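Side-chain contacts in 4-hydroxythreonine-4-phosphate dehydrogenase (Legionella pneumophila subsp. pneumophila, PDB 6XMY), which probably catalyses the NAD-dependent oxidation of 4-(phosphooxy)-L-threonine, a step on the way to pyridoxine 5'-phosphate, as a metal-dependent dehydrogenase: residues A121-K125 against A126-A130; A20-G23 against P24-L28. All blocks are in the same frame, centred on the assembly; numbering follows the deposited sequence.

Overall arrangement
Both contacts are local: in each, a loop leaving a strand runs straight into a helix, and both border the NAD pocket. Contact 2 (20-23 with 24-28), after strand 12-15, is buried and mainly apolar, its helix start built from glycine, proline and backbone carbonyls. Contact 1 (121-125 with 126-130), after strand 117-120, is only partly buried and more polar: the H124 side chain caps the helix, and backbone and side-chain nitrogens bind the cofactor. Strands 12-15 and 117-120 are parallel neighbours, so the two loops lie side by side. Their centres are about 14 Å apart, yet they touch where A121 CB packs 3.7 Å from G23 CA.

Contact 1: A121-K125 against A126-A130; sequences APVHK and ANINA. With NAD (nicotinamide-adenine-dinucleotide), chain B.
The side chain of H124 caps the start of helix 125-130 by accepting the backbone N-H of N127, in the loop that leaves strand 117-120. H124 is the N-cap residue, and its ND1 lies 3.1 Å from N127 N. With CG anti to the backbone N (chi1 -163°), the imidazole swings toward the first helical turn, and N127 N lies only 5° out of the ring plane. Histidine suits this place because an unprotonated ring nitrogen can accept an amide N-H that has no helical carbonyl before it. CE1 of the ring also lies 3.6 Å from A126 CB, where alanine's single methyl is small enough to fit. One face of the imidazole takes the cofactor: NAD O3D stands 3.5 Å above the plane, over its centre. In this PdxA-family enzyme the strand-loop-helix turn lines part of the NAD pocket, and two of its backbone N-H groups bond the cofactor. V123 N donates to the carboxamide oxygen O7N at 3.0 Å, while K125 N reaches O3D at 3.1 Å. K125 is modelled in two conformers; in one of them the long aliphatic chain lies along the ribose and bends at its end, bringing NZ 2.8 Å from O2D. The carbonyl of K125 faces the other way, into the helix. Its oxygen takes N129 N at 3.0 Å as well as N129 ND2 at 2.9 Å, the amide coming from above the carbonyl plane (58° out of it). N129 ND2 also bonds F135 O, so this one amide ties the helix start to the following loop.

Contact 2: A20-G23 against P24-L28; sequences AGIG and PDLCL
I22 places CG1 between its backbone N and carbonyl carbon (chi1 58°), whereas L26 holds CG anti to its carbonyl carbon (chi1 -66°); together these settings bring the two CD1 methyls to 3.9 Å as the side chains pass slantwise. Branched aliphatic residues suit this buried spot, where both also lie against H299. The backbone alongside makes the first helical bonds: L26 N reaches I22 O at 2.8 Å, and C27 N reaches G23 O at 3.0 Å. P24 fits the first turn well, since its ring nitrogen, which has no hydrogen to give, falls where a helix asks for no donor. Its CD rests 3.3 Å from G21 O. G23, with no side chain, allows close approach of the 121-125 loop. D25 swings back toward the loop, its CB 3.3 Å from I22 O and its OD1 3.5 Å from G21 O. Two acceptors can lie this close because R49 NH1 serves both, in a salt bridge with OD1 and a hydrogen bond with G21 O; the other carboxylate oxygen, OD2, takes G307 N. I22 is also hydrogen-bonded through its backbone to T301 and touches NAD, so this glycine- and proline-containing strand-to-helix turn contributes I22 to the lining of the dehydrogenase's NAD pocket.

Contact 1: A121-K125 against A126-A130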
loop_
_atom_site.group_PDB
_atom_site.type_symbol
_atom_site.label_atom_id
_atom_site.label_comp_id
_atom_site.label_asym_id
_atom_site.label_seq_id
_atom_site.Cartn_x
_atom_site.Cartn_y
_atom_site.Cartn_z
ATOM N N ALA A 121 6.683 3.964 3.465
ATOM C CA ALA A 121 6.745 3.550 4.852
ATOM C C ALA A 121 5.482 4.062 5.553
ATOM O O ALA A 121 4.751 4.887 5.006
ATOM C CB ALA A 121 8.032 4.093 5.483
ATOM N N PRO A 122 5.175 3.583 6.761
ATOM C CA PRO A 122 3.860 3.891 7.334
ATOM C C PRO A 122 3.760 5.323 7.842
ATOM O O PRO A 122 4.749 5.926 8.269
ATOM C CB PRO A 122 3.731 2.892 8.490
ATOM C CG PRO A 122 5.147 2.571 8.871
ATOM C CD PRO A 122 5.933 2.624 7.589
ATOM N N VAL A 123 2.542 5.869 7.766
ATOM C CA VAL A 123 2.214 7.176 8.319
ATOM C C VAL A 123 1.143 7.002 9.387
ATOM O O VAL A 123 0.390 6.031 9.394
ATOM C CB VAL A 123 1.759 8.188 7.244
ATOM C CG1 VAL A 123 2.825 8.346 6.174
ATOM C CG2 VAL A 123 0.446 7.758 6.633
ATOM N N HIS A 124 1.089 7.960 10.299
ATOM C CA HIS A 124 0.111 7.958 11.378
ATOM C C HIS A 124 -1.042 8.867 10.971
ATOM O O HIS A 124 -0.894 10.093 10.941
ATOM C CB HIS A 124 0.752 8.428 12.676
ATOM C CG HIS A 124 -0.049 8.078 13.877
ATOM N ND1 HIS A 124 -1.122 8.837 14.295
ATOM C CD2 HIS A 124 0.037 7.028 14.724
ATOM C CE1 HIS A 124 -1.656 8.268 15.364
ATOM N NE2 HIS A 124 -0.967 7.175 15.647
ATOM N N LYS A 125 -2.189 8.266 10.656
ATOM C CA LYS A 125 -3.300 9.035 10.102
ATOM C C LYS A 125 -3.836 10.049 11.104
ATOM O O LYS A 125 -4.082 11.210 10.756
ATOM C CB LYS A 125 -4.408 8.098 9.624
ATOM C CG LYS A 125 -3.984 7.117 8.550
ATOM C CD LYS A 125 -5.168 6.266 8.129
ATOM C CE LYS A 125 -4.795 5.181 7.129
ATOM N NZ LYS A 125 -3.829 4.198 7.690
ATOM N N ALA A 126 -4.033 9.630 12.360
ATOM C CA ALA A 126 -4.596 10.549 13.345
ATOM C C ALA A 126 -3.702 11.761 13.571
ATOM O O ALA A 126 -4.204 12.878 13.729
ATOM C CB ALA A 126 -4.873 9.836 14.666
ATOM N N ASN A 127 -2.378 11.564 13.616
ATOM C CA ASN A 127 -1.484 12.705 13.810
ATOM C C ASN A 127 -1.660 13.730 12.696
ATOM O O ASN A 127 -1.662 14.940 12.951
ATOM C CB ASN A 127 -0.023 12.252 13.883
ATOM C CG ASN A 127 0.925 13.390 14.265
ATOM O OD1 ASN A 127 1.850 13.735 13.529
ATOM N ND2 ASN A 127 0.688 13.976 15.419
ATOM N N ILE A 128 -1.821 13.257 11.455
ATOM C CA ILE A 128 -2.028 14.169 10.336
ATOM C C ILE A 128 -3.345 14.920 10.498
ATOM O O ILE A 128 -3.407 16.147 10.326
ATOM C CB ILE A 128 -1.937 13.405 9.004
ATOM C CG1 ILE A 128 -0.505 12.893 8.810
ATOM C CG2 ILE A 128 -2.387 14.283 7.839
ATOM C CD1 ILE A 128 -0.369 11.801 7.800
ATOM N N ASN A 129 -4.414 14.200 10.846
ATOM C CA ASN A 129 -5.699 14.856 11.061
ATOM C C ASN A 129 -5.652 15.804 12.255
ATOM O O ASN A 129 -6.276 16.873 12.228
ATOM C CB ASN A 129 -6.797 13.810 11.238
ATOM C CG ASN A 129 -7.194 13.157 9.921
ATOM O OD1 ASN A 129 -7.977 13.713 9.144
ATOM N ND2 ASN A 129 -6.648 11.980 9.658
ATOM N N ALA A 130 -4.917 15.435 13.310
ATOM C CA ALA A 130 -4.828 16.296 14.489
ATOM C C ALA A 130 -4.174 17.629 14.157
ATOM O O ALA A 130 -4.473 18.645 14.795
ATOM C CB ALA A 130 -4.072 15.587 15.615
HETATM P PA NAD B . 0.388 -1.022 13.497
HETATM O O1A NAD B . 1.147 0.229 13.892
HETATM O O2A NAD B . 0.771 -2.061 12.465
HETATM O O5B NAD B . 0.445 -1.852 15.005
HETATM C C5B NAD B . -0.221 -3.091 14.938
HETATM C C4B NAD B . 0.609 -4.169 15.659
HETATM O O4B NAD B . 1.625 -4.647 14.746
HETATM C C3B NAD B . 1.329 -3.532 16.880
HETATM O O3B NAD B . 1.333 -4.536 17.880
HETATM C C2B NAD B . 2.741 -3.218 16.304
HETATM O O2B NAD B . 3.750 -3.265 17.270
HETATM C C1B NAD B . 2.918 -4.419 15.323
HETATM N N9A NAD B . 3.756 -4.098 14.172
HETATM C C8A NAD B . 3.516 -3.217 13.103
HETATM N N7A NAD B . 4.502 -3.208 12.223
HETATM C C5A NAD B . 5.426 -4.124 12.707
HETATM C C6A NAD B . 6.679 -4.560 12.230
HETATM N N6A NAD B . 7.170 -4.069 11.062
HETATM N N1A NAD B . 7.393 -5.491 12.930
HETATM C C2A NAD B . 6.842 -5.958 14.092
HETATM N N3A NAD B . 5.671 -5.638 14.672
HETATM C C4A NAD B . 4.980 -4.701 13.935
HETATM O O3 NAD B . -1.094 -0.472 13.140
HETATM P PN NAD B . -2.182 0.172 14.095
HETATM O O1N NAD B . -3.582 -0.208 13.680
HETATM O O2N NAD B . -1.648 0.278 15.485
HETATM O O5D NAD B . -2.201 1.871 13.583
HETATM C C5D NAD B . -1.056 2.595 13.889
HETATM C C4D NAD B . -0.996 3.772 12.913
HETATM O O4D NAD B . -0.487 3.268 11.651
HETATM C C3D NAD B . -2.436 4.318 12.620
HETATM O O3D NAD B . -2.294 5.699 12.453
HETATM C C2D NAD B . -2.799 3.634 11.283
HETATM O O2D NAD B . -3.660 4.371 10.460
HETATM C C1D NAD B . -1.387 3.695 10.637
HETATM N N1N NAD B . -1.248 2.715 9.506
HETATM C C2N NAD B . -0.617 3.189 8.387
HETATM C C3N NAD B . -0.430 2.356 7.280
HETATM C C7N NAD B . 0.276 2.969 6.131
HETATM O O7N NAD B . 0.709 4.122 6.191
HETATM N N7N NAD B . 0.445 2.176 5.014
HETATM C C4N NAD B . -0.893 1.027 7.315
HETATM C C5N NAD B . -1.525 0.569 8.485
HETATM C C6N NAD B . -1.708 1.431 9.585
#

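Contact 2: A20-G23 against P24-L28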
loop_
_atom_site.group_PDB
_atom_site.type_symbol
_atom_site.label_atom_id
_atom_site.label_comp_id
_atom_site.label_asym_id
_atom_site.label_seq_id
_atom_site.Cartn_x
_atom_site.Cartn_y
_atom_site.Cartn_z
ATOM N N ALA A 20 8.372 9.770 13.724
ATOM C CA ALA A 20 8.466 9.235 15.078
ATOM C C ALA A 20 8.234 7.731 15.127
ATOM O O ALA A 20 8.468 7.120 16.177
ATOM C CB ALA A 20 7.455 9.933 15.994
ATOM N N GLY A 21 7.766 7.135 14.034
ATOM C CA GLY A 21 7.491 5.720 13.959
ATOM C C GLY A 21 8.633 4.938 13.344
ATOM O O GLY A 21 9.763 5.424 13.215
ATOM N N ILE A 22 8.328 3.704 12.930
ATOM C CA ILE A 22 9.372 2.802 12.447
ATOM C C ILE A 22 9.737 3.022 10.984
ATOM O O ILE A 22 10.658 2.358 10.489
ATOM C CB ILE A 22 9.045 1.310 12.675
ATOM C CG1 ILE A 22 7.719 0.920 12.002
ATOM C CG2 ILE A 22 9.090 0.977 14.166
ATOM C CD1 ILE A 22 7.487 -0.589 11.968
ATOM N N GLY A 23 9.046 3.912 10.274
ATOM C CA GLY A 23 9.357 4.184 8.884
ATOM C C GLY A 23 10.830 4.483 8.645
ATOM O O GLY A 23 11.473 3.863 7.788
ATOM N N PRO A 24 11.395 5.452 9.382
ATOM C CA PRO A 24 12.842 5.699 9.244
ATOM C C PRO A 24 13.674 4.457 9.512
ATOM O O PRO A 24 14.595 4.160 8.739
ATOM C CB PRO A 24 13.098 6.820 10.262
ATOM C CG PRO A 24 11.795 7.571 10.301
ATOM C CD PRO A 24 10.737 6.487 10.208
ATOM N N ASP A 25 13.342 3.704 10.573
ATOM C CA ASP A 25 14.078 2.481 10.887
ATOM C C ASP A 25 14.061 1.525 9.704
ATOM O O ASP A 25 15.079 0.899 9.386
ATOM C CB ASP A 25 13.452 1.768 12.094
ATOM C CG ASP A 25 13.300 2.658 13.315
ATOM O OD1 ASP A 25 12.888 3.823 13.180
ATOM O OD2 ASP A 25 13.544 2.167 14.440
ATOM N N LEU A 26 12.899 1.377 9.063
ATOM C CA LEU A 26 12.775 0.456 7.940
ATOM C C LEU A 26 13.587 0.924 6.743
ATOM O O LEU A 26 14.162 0.101 6.023
ATOM C CB LEU A 26 11.303 0.294 7.568
ATOM C CG LEU A 26 10.478 -0.397 8.660
ATOM C CD1 LEU A 26 8.990 -0.355 8.335
ATOM C CD2 LEU A 26 10.964 -1.828 8.835
ATOM N N CYS A 27 13.639 2.239 6.512
ATOM C CA CYS A 27 14.472 2.751 5.430
ATOM C C CYS A 27 15.946 2.492 5.708
ATOM O O CYS A 27 16.706 2.145 4.796
ATOM C CB CYS A 27 14.205 4.241 5.229
ATOM S SG CYS A 27 12.537 4.583 4.618
ATOM N N LEU A 28 16.364 2.641 6.970
ATOM C CA LEU A 28 17.749 2.366 7.324
ATOM C C LEU A 28 18.096 0.903 7.092
ATOM O O LEU A 28 19.233 0.589 6.726
ATOM C CB LEU A 28 18.017 2.779 8.773
ATOM C CG LEU A 28 17.848 4.270 9.069
ATOM C CD1 LEU A 28 17.936 4.547 10.560
ATOM C CD2 LEU A 28 18.889 5.114 8.309
#